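Local coordinates for pyruvate kinase (Pyrobaculum aerophilum, PDB 3QTG), which catalyses the last step of glycolysis, in which phosphoenolpyruvate and ADP yield pyruvate and ATP, with the help of a divalent metal cation, at residues D33-I36 and K37-L41; V229-T233 and K234-N238; R388-K392 and F393-G397. All coordinates share one frame; numbering follows the deposited sequence. Where two conformers were deposited one is given.

Contact 1: D33-I36 and K37-L41; sequences DELI and KFLDL
Helix 32-39, a short helix between the first two strands of the pyruvate kinase barrel, is held by bonds from the amides of Phe38, Leu39 and Asp40 to carbonyls one turn earlier. Leu39 N reaches Leu35 O at 3.0 Å, nearly along the C=O axis. Asp40 N closes on Ile36 O in the same manner at 2.9 Å. The donor at Phe38 comes in less straight: its N lies 3.1 Å from Glu34 O with an N-H...O angle of 135°, and it also makes a weak bond to Leu35 O, which therefore accepts from two successive amides. At the start of the segment the bond from Lys37 N to Asp33 O is weak.

The side chains divide among the faces of this short helix. Leu35 and Leu39, one turn apart, cross obliquely, with Leu35 CG 4.0 Å from Leu39 CD1. Leu39 turns its CG back beside its own backbone N (chi1 -66°), which brings this branch point to 3.5 Å from Leu35 O. Ile36 and Asp40 run side by side in the same direction, the methyl CG2 of Ile36 lying 3.8 Å from Asp40 OD2. The other carboxylate oxygen, Asp40 OD1, is hydrogen-bonded to Tyr67 OH of helix 54-71, so the polar end of Asp40 ties this helix to its neighbour. Leu39 also touches Tyr67, and Ile36 meets Lys71 of the same helix. On another side, the ring of Phe38 packs on Pro331 and Val335 of helix 331-343.

The backbone bonds are those of any alpha helix; its place between barrel strands 18-22 and 44-48, with side chains packed on helices 54-71 and 331-343, is that of a helix in the outer layer of a TIM barrel.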
# COMPACT_ATOMS: atom_id res chain seq x y z
N ASP A 33 -4.09 53.87 -10.54
CA ASP A 33 -2.94 53.07 -10.91
C ASP A 33 -2.48 52.14 -9.79
O ASP A 33 -1.95 51.06 -10.06
CB ASP A 33 -1.79 53.96 -11.36
CG ASP A 33 -1.30 53.62 -12.75
OD1 ASP A 33 -0.99 52.43 -13.00
OD2 ASP A 33 -1.24 54.54 -13.60
N GLU A 34 -2.66 52.58 -8.54
CA GLU A 34 -2.42 51.73 -7.37
C GLU A 34 -3.44 50.60 -7.34
O GLU A 34 -3.10 49.48 -6.99
CB GLU A 34 -2.58 52.55 -6.08
CG GLU A 34 -1.49 53.57 -5.74
CD GLU A 34 -1.78 54.34 -4.44
OE1 GLU A 34 -2.74 55.16 -4.42
OE2 GLU A 34 -1.06 54.13 -3.44
N LEU A 35 -4.67 50.92 -7.73
CA LEU A 35 -5.77 49.96 -7.77
C LEU A 35 -5.48 48.81 -8.74
O LEU A 35 -5.70 47.64 -8.40
CB LEU A 35 -7.09 50.65 -8.11
CG LEU A 35 -8.36 49.78 -8.04
CD1 LEU A 35 -8.62 49.27 -6.62
CD2 LEU A 35 -9.57 50.54 -8.59
N ILE A 36 -4.96 49.14 -9.92
CA ILE A 36 -4.60 48.13 -10.91
C ILE A 36 -3.59 47.13 -10.33
O ILE A 36 -3.79 45.92 -10.42
CB ILE A 36 -4.03 48.76 -12.22
CG1 ILE A 36 -5.14 49.50 -12.99
CG2 ILE A 36 -3.38 47.69 -13.10
CD1 ILE A 36 -4.65 50.24 -14.23
N LYS A 37 -2.52 47.65 -9.74
CA LYS A 37 -1.45 46.82 -9.18
C LYS A 37 -1.94 45.96 -7.99
O LYS A 37 -1.37 44.91 -7.71
CB LYS A 37 -0.23 47.67 -8.79
CG LYS A 37 0.57 48.20 -9.98
CD LYS A 37 1.30 47.07 -10.74
CE LYS A 37 2.12 47.59 -11.96
NZ LYS A 37 1.30 47.74 -13.21
N PHE A 38 -3.00 46.42 -7.33
CA PHE A 38 -3.64 45.71 -6.21
C PHE A 38 -4.49 44.52 -6.70
O PHE A 38 -4.38 43.39 -6.18
CB PHE A 38 -4.49 46.70 -5.40
CG PHE A 38 -5.17 46.09 -4.21
CD1 PHE A 38 -4.51 45.99 -3.00
CD2 PHE A 38 -6.48 45.64 -4.30
CE1 PHE A 38 -5.12 45.43 -1.89
CE2 PHE A 38 -7.11 45.08 -3.20
CZ PHE A 38 -6.43 44.97 -1.98
N LEU A 39 -5.33 44.79 -7.71
CA LEU A 39 -6.23 43.78 -8.26
C LEU A 39 -5.51 42.75 -9.11
O LEU A 39 -6.00 41.63 -9.28
CB LEU A 39 -7.37 44.45 -9.04
CG LEU A 39 -8.32 45.28 -8.16
CD1 LEU A 39 -9.35 46.02 -8.98
CD2 LEU A 39 -9.00 44.43 -7.09
N ASP A 40 -4.35 43.14 -9.65
CA ASP A 40 -3.45 42.23 -10.36
C ASP A 40 -2.94 41.12 -9.45
O ASP A 40 -2.46 40.09 -9.91
CB ASP A 40 -2.24 42.98 -10.91
CG ASP A 40 -2.52 43.70 -12.24
OD1 ASP A 40 -3.64 43.59 -12.81
OD2 ASP A 40 -1.58 44.38 -12.71
N LEU A 41 -3.03 41.35 -8.15
CA LEU A 41 -2.48 40.44 -7.16
C LEU A 41 -3.55 39.66 -6.41
O LEU A 41 -3.22 38.94 -5.46
CB LEU A 41 -1.56 41.20 -6.18
CG LEU A 41 -0.18 41.57 -6.75
CD1 LEU A 41 0.49 42.69 -5.93
CD2 LEU A 41 0.74 40.35 -6.86

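Contact 2: V229-T233 and K234-N238; sequences VKIET and KGAVN
The chain leaves strand 226-231 at Ile231, turns through Glu232, and enters helix 234-238 with Thr233 at the N-cap, its extended backbone (phi -141°, psi 166°) setting its carbonyl before the first turn. Val237 N bonds to Thr233 O at 3.0 Å, in the carbonyl plane. The side chain supplies the capping bond: Thr233 OG1 accepts from Ala236 N at 3.1 Å in a nearly straight bond. A chi1 of 69° places OG1 between the backbone N and the carbonyl carbon, from where it faces the amides of the first turn. Asp173 reinforces the cap from outside, its carboxylate bonding to both Thr233 OG1 and Gly235 N.

Beside this polar end, Ile231 turns its CG2 methyl onto the new helix, 3.7 Å from Ala236 CB and 3.8 Å from Val237 CG2, the side chains of Ile231 and Val237 crossing at about a right angle. The side chains of Lys230 and Glu232, by similarity the transition-state stabiliser and a magnesium ligand, leave CA in the direction away from the helix. Their mutual salt bridge is long, while Asp80 pairs with Lys230 NZ and Leu204 N with Glu232 OE2.

Ile231 and Val237 also meet helix 266-279, and Ala236 rests on Leu243 of helix 240-245. The strand itself lies between strands 199-202 and 249-253 in the barrel.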
# COMPACT_ATOMS: atom_id res chain seq x y z
N VAL A 229 -19.97 29.05 3.88
CA VAL A 229 -20.35 28.90 5.28
C VAL A 229 -19.13 29.07 6.18
O VAL A 229 -18.19 28.29 6.14
CB VAL A 229 -21.02 27.56 5.56
CG1 VAL A 229 -21.32 27.36 7.08
CG2 VAL A 229 -22.30 27.40 4.69
N LYS A 230 -19.17 30.13 7.00
CA LYS A 230 -18.10 30.40 7.96
C LYS A 230 -18.24 29.53 9.18
O LYS A 230 -19.34 29.36 9.70
CB LYS A 230 -18.09 31.87 8.36
CG LYS A 230 -18.05 32.79 7.16
CD LYS A 230 -17.13 33.97 7.37
CE LYS A 230 -17.69 34.95 8.38
NZ LYS A 230 -18.88 35.63 7.82
N ILE A 231 -17.13 28.94 9.61
CA ILE A 231 -17.10 28.16 10.84
C ILE A 231 -16.48 29.09 11.90
O ILE A 231 -15.27 29.38 11.86
CB ILE A 231 -16.33 26.84 10.65
CG1 ILE A 231 -16.85 26.09 9.39
CG2 ILE A 231 -16.43 25.96 11.89
CD1 ILE A 231 -18.28 25.54 9.48
N GLU A 232 -17.33 29.56 12.81
CA GLU A 232 -17.02 30.69 13.69
C GLU A 232 -17.13 30.33 15.16
O GLU A 232 -16.66 31.07 16.02
CB GLU A 232 -17.98 31.87 13.41
CG GLU A 232 -17.66 32.70 12.21
CD GLU A 232 -18.86 33.46 11.68
OE1 GLU A 232 -18.77 34.69 11.50
OE2 GLU A 232 -19.92 32.85 11.47
N THR A 233 -17.76 29.20 15.47
CA THR A 233 -18.08 28.90 16.87
C THR A 233 -17.89 27.45 17.21
O THR A 233 -17.80 26.58 16.34
CB THR A 233 -19.54 29.22 17.20
OG1 THR A 233 -20.40 28.30 16.52
CG2 THR A 233 -19.92 30.67 16.86
N LYS A 234 -17.87 27.20 18.51
CA LYS A 234 -17.83 25.84 19.03
C LYS A 234 -18.99 24.98 18.51
O LYS A 234 -18.81 23.79 18.21
CB LYS A 234 -17.82 25.91 20.56
CG LYS A 234 -17.31 24.70 21.26
CD LYS A 234 -16.88 25.05 22.68
CE LYS A 234 -15.37 25.04 22.82
NZ LYS A 234 -14.94 25.44 24.19
N GLY A 235 -20.17 25.57 18.39
CA GLY A 235 -21.37 24.86 17.93
C GLY A 235 -21.25 24.46 16.47
O GLY A 235 -21.73 23.38 16.09
N ALA A 236 -20.61 25.31 15.67
CA ALA A 236 -20.30 24.97 14.27
C ALA A 236 -19.28 23.82 14.19
O ALA A 236 -19.44 22.87 13.39
CB ALA A 236 -19.78 26.20 13.53
N VAL A 237 -18.23 23.89 15.01
CA VAL A 237 -17.24 22.84 15.08
C VAL A 237 -17.85 21.50 15.55
O VAL A 237 -17.52 20.48 15.01
CB VAL A 237 -15.96 23.26 15.89
CG1 VAL A 237 -14.96 22.07 16.01
CG2 VAL A 237 -15.30 24.47 15.25
N ASN A 238 -18.76 21.51 16.52
CA ASN A 238 -19.40 20.24 16.95
C ASN A 238 -20.38 19.65 15.92
O ASN A 238 -20.71 18.46 16.00
CB ASN A 238 -20.07 20.39 18.32
CG ASN A 238 -19.11 20.91 19.40
OD1 ASN A 238 -17.91 20.54 19.44
ND2 ASN A 238 -19.63 21.75 20.26

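Contact 3: R388-K392 and F393-G397; sequences RRIAK and FRPRG
Lys392 takes a chi1 of 73°, which sets CG between the backbone N and the carbonyl carbon, while CG of Phe393 lies anti to its own carbonyl carbon (chi1 -67°); with both placed in this way the two side chains point in the same direction, side by side. The lysine, extended beyond CG, passes over one face of the phenyl ring: CG makes a CH-pi contact 4.3 Å from the ring centroid, and CE comes to 3.7 Å from Phe393 CE2. Its ammonium continues to a salt bridge with Asp360, a partner it shares with Arg389.

The backbone makes a type I turn from Ala391 to Arg394. Arg394 N bonds to Ala391 O at 2.8 Å, and the chain of the same arginine, bent at chi2, brings NH1 to 3.0 Å from that oxygen. The two donors approach from opposite faces of the carbonyl plane, and the oxygen lies in the plane of the guanidinium, so one acceptor secures both the turn and the side chain. The rest of the guanidinium is held by Gly315 O at NE and Asp317 at NH2, linking this turn to the region just before barrel strand 318-321. One residue earlier, Phe393 N bonds to Ile390 O at 3.1 Å. Pro395 CD lies 3.3 Å from Ile390 O, and Pro395 CG meets Ile390 CG2 at 4.1 Å.

With Ile390 and Pro395 both resting on strand 376-380, this is the helix-to-strand turn of a beta-alpha-beta crossover, leading from helix 385-391 to parallel strand 399-403.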
# COMPACT_ATOMS: atom_id res chain seq x y z
N ARG A 388 -14.57 21.94 -10.99
CA ARG A 388 -14.59 21.71 -9.54
C ARG A 388 -14.30 20.26 -9.11
O ARG A 388 -13.59 20.03 -8.12
CB ARG A 388 -15.92 22.16 -8.94
CG ARG A 388 -16.05 23.69 -8.82
CD ARG A 388 -17.46 24.08 -8.34
NE ARG A 388 -17.77 25.48 -8.64
CZ ARG A 388 -17.62 26.46 -7.75
NH1 ARG A 388 -17.19 26.18 -6.52
NH2 ARG A 388 -17.92 27.71 -8.09
N ARG A 389 -14.85 19.28 -9.82
CA ARG A 389 -14.58 17.90 -9.45
C ARG A 389 -13.08 17.56 -9.64
O ARG A 389 -12.52 16.81 -8.87
CB ARG A 389 -15.48 16.94 -10.21
CG ARG A 389 -15.35 15.48 -9.75
CD ARG A 389 -16.18 14.52 -10.58
NE ARG A 389 -17.51 15.05 -10.88
CZ ARG A 389 -18.55 15.02 -10.06
NH1 ARG A 389 -19.70 15.57 -10.45
NH2 ARG A 389 -18.45 14.44 -8.86
N ILE A 390 -12.46 18.12 -10.66
CA ILE A 390 -11.02 17.93 -10.87
C ILE A 390 -10.23 18.59 -9.75
O ILE A 390 -9.33 17.96 -9.18
CB ILE A 390 -10.55 18.43 -12.27
CG1 ILE A 390 -10.89 17.38 -13.34
CG2 ILE A 390 -9.03 18.69 -12.28
CD1 ILE A 390 -11.08 17.95 -14.71
N ALA A 391 -10.57 19.85 -9.45
CA ALA A 391 -9.86 20.63 -8.43
C ALA A 391 -9.82 19.98 -7.07
O ALA A 391 -8.82 20.09 -6.35
CB ALA A 391 -10.44 22.05 -8.32
N LYS A 392 -10.89 19.29 -6.69
CA LYS A 392 -10.96 18.74 -5.33
C LYS A 392 -9.95 17.63 -5.12
O LYS A 392 -9.65 17.30 -3.97
CB LYS A 392 -12.36 18.27 -4.96
CG LYS A 392 -12.81 17.00 -5.62
CD LYS A 392 -14.28 16.75 -5.36
CE LYS A 392 -14.61 15.31 -5.66
NZ LYS A 392 -16.05 15.07 -5.52
N PHE A 393 -9.45 17.05 -6.21
CA PHE A 393 -8.41 16.03 -6.10
C PHE A 393 -7.04 16.65 -6.11
O PHE A 393 -6.06 15.92 -6.15
CB PHE A 393 -8.55 14.94 -7.18
CG PHE A 393 -9.79 14.10 -7.02
CD1 PHE A 393 -9.86 13.10 -6.06
CD2 PHE A 393 -10.91 14.36 -7.81
CE1 PHE A 393 -11.02 12.35 -5.90
CE2 PHE A 393 -12.06 13.61 -7.67
CZ PHE A 393 -12.10 12.59 -6.72
N ARG A 394 -6.97 17.98 -6.10
CA ARG A 394 -5.71 18.70 -5.86
C ARG A 394 -4.62 18.41 -6.91
O ARG A 394 -3.50 18.00 -6.57
CB ARG A 394 -5.21 18.47 -4.42
CG ARG A 394 -6.12 19.11 -3.32
CD ARG A 394 -6.22 20.61 -3.53
NE ARG A 394 -6.93 21.37 -2.48
CZ ARG A 394 -8.19 21.76 -2.57
NH1 ARG A 394 -8.88 21.41 -3.64
NH2 ARG A 394 -8.77 22.49 -1.60
N PRO A 395 -4.94 18.68 -8.20
CA PRO A 395 -3.87 18.60 -9.22
C PRO A 395 -2.76 19.59 -8.88
O PRO A 395 -3.05 20.65 -8.29
CB PRO A 395 -4.58 19.02 -10.50
CG PRO A 395 -5.82 19.84 -9.98
CD PRO A 395 -6.23 19.12 -8.75
N ARG A 396 -1.52 19.28 -9.23
CA ARG A 396 -0.37 19.99 -8.70
C ARG A 396 0.11 21.08 -9.64
O ARG A 396 1.15 21.71 -9.40
CB ARG A 396 0.79 19.02 -8.42
CG ARG A 396 0.64 18.19 -7.16
CD ARG A 396 0.70 19.09 -5.96
NE ARG A 396 1.28 18.41 -4.79
CZ ARG A 396 0.56 17.93 -3.78
NH1 ARG A 396 -0.77 18.03 -3.79
NH2 ARG A 396 1.18 17.34 -2.76
N GLY A 397 -0.63 21.30 -10.71
CA GLY A 397 -0.32 22.36 -11.66
C GLY A 397 -1.60 23.07 -12.00
O GLY A 397 -2.70 22.60 -11.64

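How the contacts relate
The three contacts follow one another along the chain without touching. Contacts 1 and 2 belong to the barrel domain, on opposite sides of the chain's centre with their own centres 34 Å apart: one lies within an outer helix, the other at the end of an inner strand. Contact 2 carries two probable active-site groups, Lys230 and Glu232, the Glu232 side chain being about 3 Å from that of Asp256, whereas in contact 1 Phe38 is about 10 Å, side chain to side chain, from the likely substrate-binding Arg46. Contact 3, in the alpha/beta domain and away from the active site, comes nearer to contact 2 (about 11 Å between nearest atoms) than to contact 1 (about 17 Å).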